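Local coordinates for PILD processed protein (Shewanella oneidensis, PDB 4D40) that is a type IV pilin that, once processed by the prepilin peptidase PilD, probably assembles into surface pili used in adhesion, at residues A[6-11]-A[85-89]; A[16-21]-A[54-58]; A[29-34]-A[46-52]. All coordinates share one frame; numbering follows the deposited sequence.

Overall arrangement
All three contacts hold the type IV pilin fold together, helix 2-27 laid against an antiparallel sheet. Contact 2 is the buried one, part of the core between the helix and strand 55-61, almost entirely apolar, with no hydrogen bond across it. Contact 1 uses the same helix about 15 Å away, centre to centre, across the chain's centre; there the C-terminal tail, tethered by a disulfide, is held by amide and guanidinium bonds in a partly buried site. Contact 3 lies at the surface, where the loop after the helix meets edge strand 42-48 through hydrogen bonds to backbone carbonyls, from a tyrosine hydroxyl and a backbone N-H. Contacts 2 and 3 touch through Glu21 and Tyr30; contact 1 touches neither.

Contact 1: A[6-11]-A[85-89]; sequences RFDAQQ and NCWSH
Gln10, on the long N-terminal helix of the type IV pilin fold, grips the C-terminal tail 85-89 through both ends of its side-chain amide. The tail is the end of the disulfide-bonded region of the pilin: Cys86 is joined to Cys69. From the backbone outward, Gln10 CB lies 3.6 Å from Trp87 CZ3, and CG sits over the face of the six-membered ring, 3.6 Å from its centroid. The chain is extended beyond CG (chi2 172°), which carries CD across the indole and lays the amide almost flat on it, the two planes 19° apart. At the tip, OE1 accepts the nearly straight bond from Ser88 N (3.0 Å, 169° at the hydrogen), while NE2 donates to Cys86 O at 3.0 Å. Two polar ends, each with a backbone partner, leave the buried amide little freedom to flip.

Cys86 O has a second donor, Arg6 NH1 at 3.2 Å, which lies in the carbonyl plane on a lone pair, whereas Gln10 NE2 comes from above that plane. Arg6 NE forms a salt bridge with Asp67 OD2. Trp87 is fixed in turn by its NE1 bond to Val81 O. Farther along, the imidazole of His89 takes Gln11 CG over its centre, and the carboxylate OXT of this last residue forms a salt bridge with Arg80. The Phe7 ring borders the tail where its CE1 comes within 3.4 Å of Ser88 OG.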
loop_
_atom_site.group_PDB
_atom_site.type_symbol
_atom_site.label_atom_id
_atom_site.label_comp_id
_atom_site.label_asym_id
_atom_site.label_seq_id
_atom_site.Cartn_x
_atom_site.Cartn_y
_atom_site.Cartn_z
ATOM N N ARG A 6 6.208 -10.601 1.461
ATOM C CA ARG A 6 5.824 -9.426 2.238
ATOM C C ARG A 6 6.581 -8.210 1.717
ATOM O O ARG A 6 6.011 -7.135 1.533
ATOM C CB ARG A 6 6.110 -9.632 3.731
ATOM C CG ARG A 6 5.575 -8.510 4.631
ATOM C CD ARG A 6 6.450 -8.306 5.862
ATOM N NE ARG A 6 6.660 -9.542 6.598
ATOM C CZ ARG A 6 7.668 -9.765 7.436
ATOM N NH1 ARG A 6 8.579 -8.827 7.668
ATOM N NH2 ARG A 6 7.765 -10.934 8.050
ATOM N N PHE A 7 7.873 -8.388 1.465
ATOM C CA PHE A 7 8.702 -7.275 1.023
ATOM C C PHE A 7 8.347 -6.888 -0.414
ATOM O O PHE A 7 8.378 -5.703 -0.766
ATOM C CB PHE A 7 10.186 -7.624 1.151
ATOM C CG PHE A 7 10.668 -7.763 2.580
ATOM C CD1 PHE A 7 10.161 -6.960 3.594
ATOM C CD2 PHE A 7 11.639 -8.694 2.904
ATOM C CE1 PHE A 7 10.604 -7.091 4.896
ATOM C CE2 PHE A 7 12.089 -8.830 4.209
ATOM C CZ PHE A 7 11.573 -8.024 5.204
ATOM N N ASP A 8 7.998 -7.878 -1.235
ATOM C CA ASP A 8 7.483 -7.615 -2.581
ATOM C C ASP A 8 6.239 -6.736 -2.527
ATOM O O ASP A 8 6.089 -5.796 -3.305
ATOM C CB ASP A 8 7.137 -8.917 -3.309
ATOM C CG ASP A 8 8.361 -9.679 -3.775
ATOM O OD1 ASP A 8 9.464 -9.092 -3.833
ATOM O OD2 ASP A 8 8.204 -10.875 -4.093
ATOM N N ALA A 9 5.332 -7.065 -1.615
ATOM C CA ALA A 9 4.109 -6.290 -1.444
ATOM C C ALA A 9 4.428 -4.868 -1.001
ATOM O O ALA A 9 3.827 -3.905 -1.484
ATOM C CB ALA A 9 3.190 -6.972 -0.438
ATOM N N GLN A 10 5.385 -4.740 -0.088
ATOM C CA GLN A 10 5.819 -3.430 0.380
ATOM C C GLN A 10 6.356 -2.598 -0.777
ATOM O O GLN A 10 6.032 -1.418 -0.903
ATOM C CB GLN A 10 6.882 -3.570 1.470
ATOM C CG GLN A 10 6.315 -4.015 2.805
ATOM C CD GLN A 10 7.371 -4.336 3.840
ATOM O OE1 GLN A 10 8.520 -3.896 3.746
ATOM N NE2 GLN A 10 6.984 -5.114 4.845
ATOM N N GLN A 11 7.164 -3.221 -1.626
ATOM C CA GLN A 11 7.750 -2.519 -2.761
ATOM C C GLN A 11 6.668 -2.013 -3.700
ATOM O O GLN A 11 6.800 -0.943 -4.284
ATOM C CB GLN A 11 8.712 -3.430 -3.515
ATOM C CG GLN A 11 10.020 -3.675 -2.790
ATOM C CD GLN A 11 10.921 -4.641 -3.537
ATOM O OE1 GLN A 11 10.631 -5.833 -3.628
ATOM N NE2 GLN A 11 12.015 -4.126 -4.082
ATOM N N ASN A 85 8.985 -3.801 13.419
ATOM C CA ASN A 85 9.217 -5.229 13.162
ATOM C C ASN A 85 8.870 -5.757 11.764
ATOM O O ASN A 85 9.077 -6.941 11.508
ATOM C CB ASN A 85 8.437 -6.079 14.175
ATOM C CG ASN A 85 8.680 -5.660 15.610
ATOM O OD1 ASN A 85 9.794 -5.291 15.987
ATOM N ND2 ASN A 85 7.636 -5.730 16.427
ATOM N N CYS A 86 8.365 -4.923 10.859
ATOM C CA CYS A 86 7.764 -5.457 9.627
ATOM C C CYS A 86 8.260 -4.876 8.317
ATOM O O CYS A 86 8.500 -5.615 7.360
ATOM C CB CYS A 86 6.254 -5.283 9.701
ATOM S SG CYS A 86 5.523 -6.454 10.856
ATOM N N TRP A 87 8.400 -3.557 8.272
ATOM C CA TRP A 87 8.734 -2.859 7.034
ATOM C C TRP A 87 10.241 -2.737 6.812
ATOM O O TRP A 87 11.001 -2.485 7.747
ATOM C CB TRP A 87 8.093 -1.471 7.041
ATOM C CG TRP A 87 6.667 -1.466 6.572
ATOM C CD1 TRP A 87 5.557 -1.783 7.305
ATOM C CD2 TRP A 87 6.196 -1.109 5.266
ATOM N NE1 TRP A 87 4.426 -1.649 6.533
ATOM C CE2 TRP A 87 4.790 -1.236 5.279
ATOM C CE3 TRP A 87 6.825 -0.695 4.089
ATOM C CZ2 TRP A 87 4.009 -0.967 4.160
ATOM C CZ3 TRP A 87 6.048 -0.434 2.977
ATOM C CH2 TRP A 87 4.655 -0.564 3.019
ATOM N N SER A 88 10.654 -2.924 5.562
ATOM C CA SER A 88 12.050 -2.785 5.162
ATOM C C SER A 88 12.167 -1.922 3.911
ATOM O O SER A 88 13.211 -1.908 3.254
ATOM C CB SER A 88 12.673 -4.163 4.918
ATOM O OG SER A 88 12.865 -4.848 6.140
ATOM N N HIS A 89 11.094 -1.198 3.600
ATOM C CA HIS A 89 11.022 -0.349 2.416
ATOM C C HIS A 89 10.231 0.913 2.721
ATOM O O HIS A 89 10.144 1.832 1.900
ATOM C CB HIS A 89 10.373 -1.099 1.249
ATOM C CG HIS A 89 11.139 -2.304 0.808
ATOM N ND1 HIS A 89 12.156 -2.240 -0.121
ATOM C CD2 HIS A 89 11.045 -3.605 1.174
ATOM C CE1 HIS A 89 12.651 -3.449 -0.311
ATOM N NE2 HIS A 89 11.996 -4.295 0.464
ATOM O OXT HIS A 89 9.652 1.035 3.800
#

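Contact 2: A[16-21]-A[54-58]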
loop_
_atom_site.group_PDB
_atom_site.type_symbol
_atom_site.label_atom_id
_atom_site.label_comp_id
_atom_site.label_asym_id
_atom_site.label_seq_id
_atom_site.Cartn_x
_atom_site.Cartn_y
_atom_site.Cartn_z
ATOM N N SER A 16 3.346 2.384 -5.879
ATOM C CA SER A 16 1.978 2.882 -5.988
ATOM C C SER A 16 1.837 4.261 -5.353
ATOM O O SER A 16 1.188 5.141 -5.920
ATOM C CB SER A 16 0.998 1.906 -5.350
ATOM O OG SER A 16 0.974 0.688 -6.087
ATOM N N ALA A 17 2.452 4.448 -4.190
ATOM C CA ALA A 17 2.413 5.740 -3.510
ATOM C C ALA A 17 3.128 6.800 -4.343
ATOM O O ALA A 17 2.735 7.971 -4.344
ATOM C CB ALA A 17 3.052 5.642 -2.122
ATOM N N GLN A 18 4.181 6.386 -5.041
ATOM C CA GLN A 18 4.963 7.314 -5.861
ATOM C C GLN A 18 4.142 7.797 -7.055
ATOM O O GLN A 18 4.216 8.962 -7.459
ATOM C CB GLN A 18 6.269 6.653 -6.324
ATOM C CG GLN A 18 7.242 6.416 -5.171
ATOM C CD GLN A 18 8.425 5.564 -5.541
ATOM O OE1 GLN A 18 8.499 5.012 -6.639
ATOM N NE2 GLN A 18 9.386 5.465 -4.624
ATOM N N ALA A 19 3.339 6.902 -7.611
ATOM C CA ALA A 19 2.456 7.273 -8.705
ATOM C C ALA A 19 1.367 8.233 -8.215
ATOM O O ALA A 19 0.996 9.173 -8.920
ATOM C CB ALA A 19 1.838 6.036 -9.327
ATOM N N LEU A 20 0.861 7.994 -7.010
ATOM C CA LEU A 20 -0.154 8.865 -6.428
ATOM C C LEU A 20 0.386 10.279 -6.220
ATOM O O LEU A 20 -0.346 11.242 -6.423
ATOM C CB LEU A 20 -0.668 8.287 -5.109
ATOM C CG LEU A 20 -1.526 7.023 -5.257
ATOM C CD1 LEU A 20 -1.679 6.330 -3.916
ATOM C CD2 LEU A 20 -2.895 7.355 -5.850
ATOM N N GLU A 21 1.658 10.406 -5.840
ATOM C CA GLU A 21 2.254 11.734 -5.646
ATOM C C GLU A 21 2.413 12.481 -6.970
ATOM O O GLU A 21 2.364 13.706 -7.001
ATOM C CB GLU A 21 3.623 11.644 -4.962
ATOM C CG GLU A 21 3.657 11.570 -3.437
ATOM C CD GLU A 21 2.560 12.351 -2.731
ATOM O OE1 GLU A 21 2.501 13.596 -2.834
ATOM O OE2 GLU A 21 1.762 11.705 -2.040
ATOM N N GLY A 54 -5.773 13.020 1.457
ATOM C CA GLY A 54 -5.076 11.883 2.035
ATOM C C GLY A 54 -5.445 10.580 1.353
ATOM O O GLY A 54 -6.339 10.553 0.508
ATOM N N PHE A 55 -4.754 9.501 1.712
ATOM C CA PHE A 55 -5.125 8.165 1.254
ATOM C C PHE A 55 -4.543 7.081 2.143
ATOM O O PHE A 55 -3.641 7.326 2.942
ATOM C CB PHE A 55 -4.660 7.922 -0.192
ATOM C CG PHE A 55 -3.165 7.797 -0.345
ATOM C CD1 PHE A 55 -2.511 6.615 -0.042
ATOM C CD2 PHE A 55 -2.410 8.869 -0.805
ATOM C CE1 PHE A 55 -1.146 6.499 -0.186
ATOM C CE2 PHE A 55 -1.051 8.757 -0.952
ATOM C CZ PHE A 55 -0.414 7.565 -0.641
ATOM N N SER A 56 -5.059 5.871 1.965
ATOM C CA SER A 56 -4.478 4.680 2.559
ATOM C C SER A 56 -4.343 3.605 1.496
ATOM O O SER A 56 -5.326 3.246 0.844
ATOM C CB SER A 56 -5.335 4.161 3.707
ATOM O OG SER A 56 -4.850 2.904 4.155
ATOM N N LEU A 57 -3.121 3.112 1.329
ATOM C CA LEU A 57 -2.855 1.937 0.502
ATOM C C LEU A 57 -2.709 0.748 1.429
ATOM O O LEU A 57 -2.003 0.840 2.436
ATOM C CB LEU A 57 -1.580 2.117 -0.327
ATOM C CG LEU A 57 -1.672 3.003 -1.563
ATOM C CD1 LEU A 57 -0.271 3.388 -2.047
ATOM C CD2 LEU A 57 -2.442 2.286 -2.661
ATOM N N LYS A 58 -3.367 -0.368 1.115
ATOM C CA LYS A 58 -3.228 -1.553 1.949
ATOM C C LYS A 58 -2.912 -2.783 1.131
ATOM O O LYS A 58 -3.326 -2.907 -0.023
ATOM C CB LYS A 58 -4.494 -1.820 2.762
ATOM C CG LYS A 58 -4.854 -0.705 3.725
ATOM C CD LYS A 58 -6.014 -1.112 4.611
ATOM C CE LYS A 58 -6.127 -0.209 5.819
ATOM N NZ LYS A 58 -6.542 1.151 5.407
#
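Chi1 of Leu20 sets CG opposite its carbonyl carbon, while Phe55 adopts chi1 70°, with CG lying between the backbone N and the carbonyl carbon; these torsions, with the leucine's chi2 near anti, bring CD1 onto the phenyl ring. The evidence is direct: Leu20 CD1 stands 3.7 Å from the centroid of the Phe55 ring and only 9° off its normal, a CH-pi contact over the middle of the face. The same methyl also meets Leu57 CD1 at 3.8 Å, so the two leucines meet end to end through their methyls.

Leu57 CD1 is shared further. It touches the CB atoms of Ala17 and Ser16 and presses toward the helix backbone, 3.6 Å from Ala17 N. The small side chains of Ser16 and Ala17 thus let the leucine approach the helix closely, the CA atoms of Ala17 and Leu57 being 7.6 Å apart. Ser16 OG takes no part in this apolar surface and bonds instead to Tyr12 O, back along the helix. At the ring's edge, near its plane, lies Glu21 OE2, whose hydrogen-bond partner is Tyr30 OH; the Tyr30 ring also packs edge-to-face with Phe55.

Helix 16-21 and strand 55-58 run nearly antiparallel, at 155°, with axes 10.3 Å apart. Inward-facing strand residues meeting a long helix laid along the sheet in this way form the hydrophobic core characteristic of the type IV pilin fold.

Contact 3: A[29-34]-A[46-52]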
loop_
_atom_site.group_PDB
_atom_site.type_symbol
_atom_site.label_atom_id
_atom_site.label_comp_id
_atom_site.label_asym_id
_atom_site.label_seq_id
_atom_site.Cartn_x
_atom_site.Cartn_y
_atom_site.Cartn_z
ATOM N N LEU A 29 -4.640 17.211 -5.689
ATOM C CA LEU A 29 -5.501 16.271 -4.977
ATOM C C LEU A 29 -5.123 14.847 -5.362
ATOM O O LEU A 29 -4.548 14.626 -6.422
ATOM C CB LEU A 29 -6.972 16.510 -5.310
ATOM C CG LEU A 29 -7.654 17.771 -4.790
ATOM C CD1 LEU A 29 -9.047 17.867 -5.381
ATOM C CD2 LEU A 29 -7.708 17.777 -3.268
ATOM N N TYR A 30 -5.452 13.881 -4.515
ATOM C CA TYR A 30 -5.283 12.478 -4.892
ATOM C C TYR A 30 -6.467 12.040 -5.746
ATOM O O TYR A 30 -7.535 12.644 -5.679
ATOM C CB TYR A 30 -5.137 11.596 -3.651
ATOM C CG TYR A 30 -3.847 11.846 -2.915
ATOM C CD1 TYR A 30 -2.624 11.502 -3.484
ATOM C CD2 TYR A 30 -3.845 12.437 -1.658
ATOM C CE1 TYR A 30 -1.435 11.732 -2.816
ATOM C CE2 TYR A 30 -2.659 12.671 -0.984
ATOM C CZ TYR A 30 -1.459 12.324 -1.570
ATOM O OH TYR A 30 -0.283 12.559 -0.896
ATOM N N PRO A 31 -6.279 10.991 -6.566
ATOM C CA PRO A 31 -7.335 10.533 -7.476
ATOM C C PRO A 31 -8.451 9.756 -6.791
ATOM O O PRO A 31 -8.260 9.229 -5.699
ATOM C CB PRO A 31 -6.586 9.624 -8.450
ATOM C CG PRO A 31 -5.425 9.124 -7.668
ATOM C CD PRO A 31 -5.013 10.273 -6.796
ATOM N N ALA A 32 -9.594 9.674 -7.461
ATOM C CA ALA A 32 -10.745 8.954 -6.935
ATOM C C ALA A 32 -10.470 7.457 -6.833
ATOM O O ALA A 32 -11.046 6.773 -5.984
ATOM C CB ALA A 32 -11.958 9.202 -7.806
ATOM N N SER A 33 -9.604 6.951 -7.709
ATOM C CA SER A 33 -9.281 5.524 -7.747
ATOM C C SER A 33 -7.885 5.264 -8.295
ATOM O O SER A 33 -7.276 6.138 -8.902
ATOM C CB SER A 33 -10.303 4.766 -8.600
ATOM O OG SER A 33 -10.263 5.192 -9.953
ATOM N N GLN A 34 -7.394 4.048 -8.079
ATOM C CA GLN A 34 -6.106 3.619 -8.610
ATOM C C GLN A 34 -6.212 2.136 -8.923
ATOM O O GLN A 34 -6.670 1.359 -8.085
ATOM C CB GLN A 34 -4.966 3.880 -7.621
ATOM C CG GLN A 34 -3.575 3.531 -8.165
ATOM C CD GLN A 34 -2.456 3.786 -7.157
ATOM O OE1 GLN A 34 -2.650 3.646 -5.948
ATOM N NE2 GLN A 34 -1.276 4.160 -7.656
ATOM N N TYR A 46 -6.738 0.834 -2.579
ATOM C CA TYR A 46 -6.480 2.264 -2.461
ATOM C C TYR A 46 -7.746 2.944 -1.971
ATOM O O TYR A 46 -8.804 2.805 -2.596
ATOM C CB TYR A 46 -6.055 2.843 -3.807
ATOM C CG TYR A 46 -6.118 4.351 -3.897
ATOM C CD1 TYR A 46 -5.181 5.130 -3.252
ATOM C CD2 TYR A 46 -7.097 4.991 -4.655
ATOM C CE1 TYR A 46 -5.215 6.517 -3.340
ATOM C CE2 TYR A 46 -7.134 6.386 -4.757
ATOM C CZ TYR A 46 -6.183 7.133 -4.088
ATOM O OH TYR A 46 -6.194 8.512 -4.166
ATOM N N THR A 47 -7.637 3.661 -0.856
ATOM C CA THR A 47 -8.765 4.380 -0.261
ATOM C C THR A 47 -8.402 5.843 -0.049
ATOM O O THR A 47 -7.699 6.174 0.908
ATOM C CB THR A 47 -9.180 3.766 1.091
ATOM O OG1 THR A 47 -9.437 2.368 0.918
ATOM C CG2 THR A 47 -10.435 4.425 1.629
ATOM N N PRO A 48 -8.875 6.722 -0.943
ATOM C CA PRO A 48 -8.660 8.149 -0.703
ATOM C C PRO A 48 -9.554 8.656 0.410
ATOM O O PRO A 48 -10.587 8.056 0.707
ATOM C CB PRO A 48 -9.035 8.790 -2.037
ATOM C CG PRO A 48 -10.060 7.877 -2.606
ATOM C CD PRO A 48 -9.679 6.487 -2.159
ATOM N N THR A 49 -9.158 9.755 1.032
ATOM C CA THR A 49 -10.036 10.420 1.968
ATOM C C THR A 49 -11.134 11.123 1.189
ATOM O O THR A 49 -11.002 11.359 -0.011
ATOM C CB THR A 49 -9.283 11.424 2.835
ATOM O OG1 THR A 49 -8.665 12.406 1.996
ATOM C CG2 THR A 49 -8.223 10.715 3.645
ATOM N N ALA A 50 -12.222 11.451 1.875
ATOM C CA ALA A 50 -13.339 12.123 1.239
ATOM C C ALA A 50 -12.912 13.443 0.586
ATOM O O ALA A 50 -13.404 13.785 -0.492
ATOM C CB ALA A 50 -14.450 12.362 2.254
ATOM N N ASP A 51 -11.989 14.170 1.214
ATOM C CA ASP A 51 -11.554 15.452 0.659
ATOM C C ASP A 51 -10.358 15.306 -0.290
ATOM O O ASP A 51 -9.872 16.306 -0.834
ATOM C CB ASP A 51 -11.239 16.464 1.781
ATOM C CG ASP A 51 -10.001 16.106 2.616
ATOM O OD1 ASP A 51 -9.282 15.133 2.317
ATOM O OD2 ASP A 51 -9.737 16.854 3.589
ATOM N N LYS A 52 -9.906 14.066 -0.485
ATOM C CA LYS A 52 -8.875 13.728 -1.468
ATOM C C LYS A 52 -7.502 14.330 -1.138
ATOM O O LYS A 52 -6.620 14.362 -1.996
ATOM C CB LYS A 52 -9.304 14.175 -2.873
ATOM C CG LYS A 52 -10.665 13.639 -3.337
ATOM C CD LYS A 52 -10.607 12.169 -3.711
ATOM C CE LYS A 52 -12.004 11.583 -3.907
ATOM N NZ LYS A 52 -12.695 11.318 -2.612
#
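The loop that leaves the long pilin helix crosses here beside edge strand 42-48 and the turn that follows it, and Tyr46 and Lys52 make the two hydrogen bonds that join them. Tyr46 has CG anti to its backbone N (chi1 164°), directing its phenol across the loop. There OH donates to Pro31 O at 2.7 Å, in the carbonyl plane and on a lone pair, a short distance and a direction consistent with a good hydrogen bond. The Pro31 ring crosses the tyrosine at about a right angle, its CD 3.4 Å from Tyr46 OH, and Tyr30 CB lies 3.3 Å from the same oxygen. Nearer the strand, Gln34 CB makes an off-centre CH-pi contact, 4.2 Å from the centroid of the Tyr46 ring. A phenylalanine in place of Tyr46 would probably leave Pro31 O without its hydroxyl donor and let the loop shift against the strand.

Beyond Pro48, residues Thr49 to Lys52 form a type I beta turn. Its last carbonyl, Lys52 O, accepts a nearly straight bond from Tyr30 N (2.8 Å, 173° at the hydrogen). The Lys52 chain is bent, at chi2 -74° and again at chi4, and folds NZ back onto Thr49 O (3.1 Å), which the turn bond from Lys52 N reaches from the opposite face.

Within the fold, Leu20 of helix 2-27 touches Pro31, Gln34 and Tyr46. Gln34 NE2 bonds to Ser16 O on that helix, while Thr47 pairs with Ser56 of the neighbouring strand 55-61.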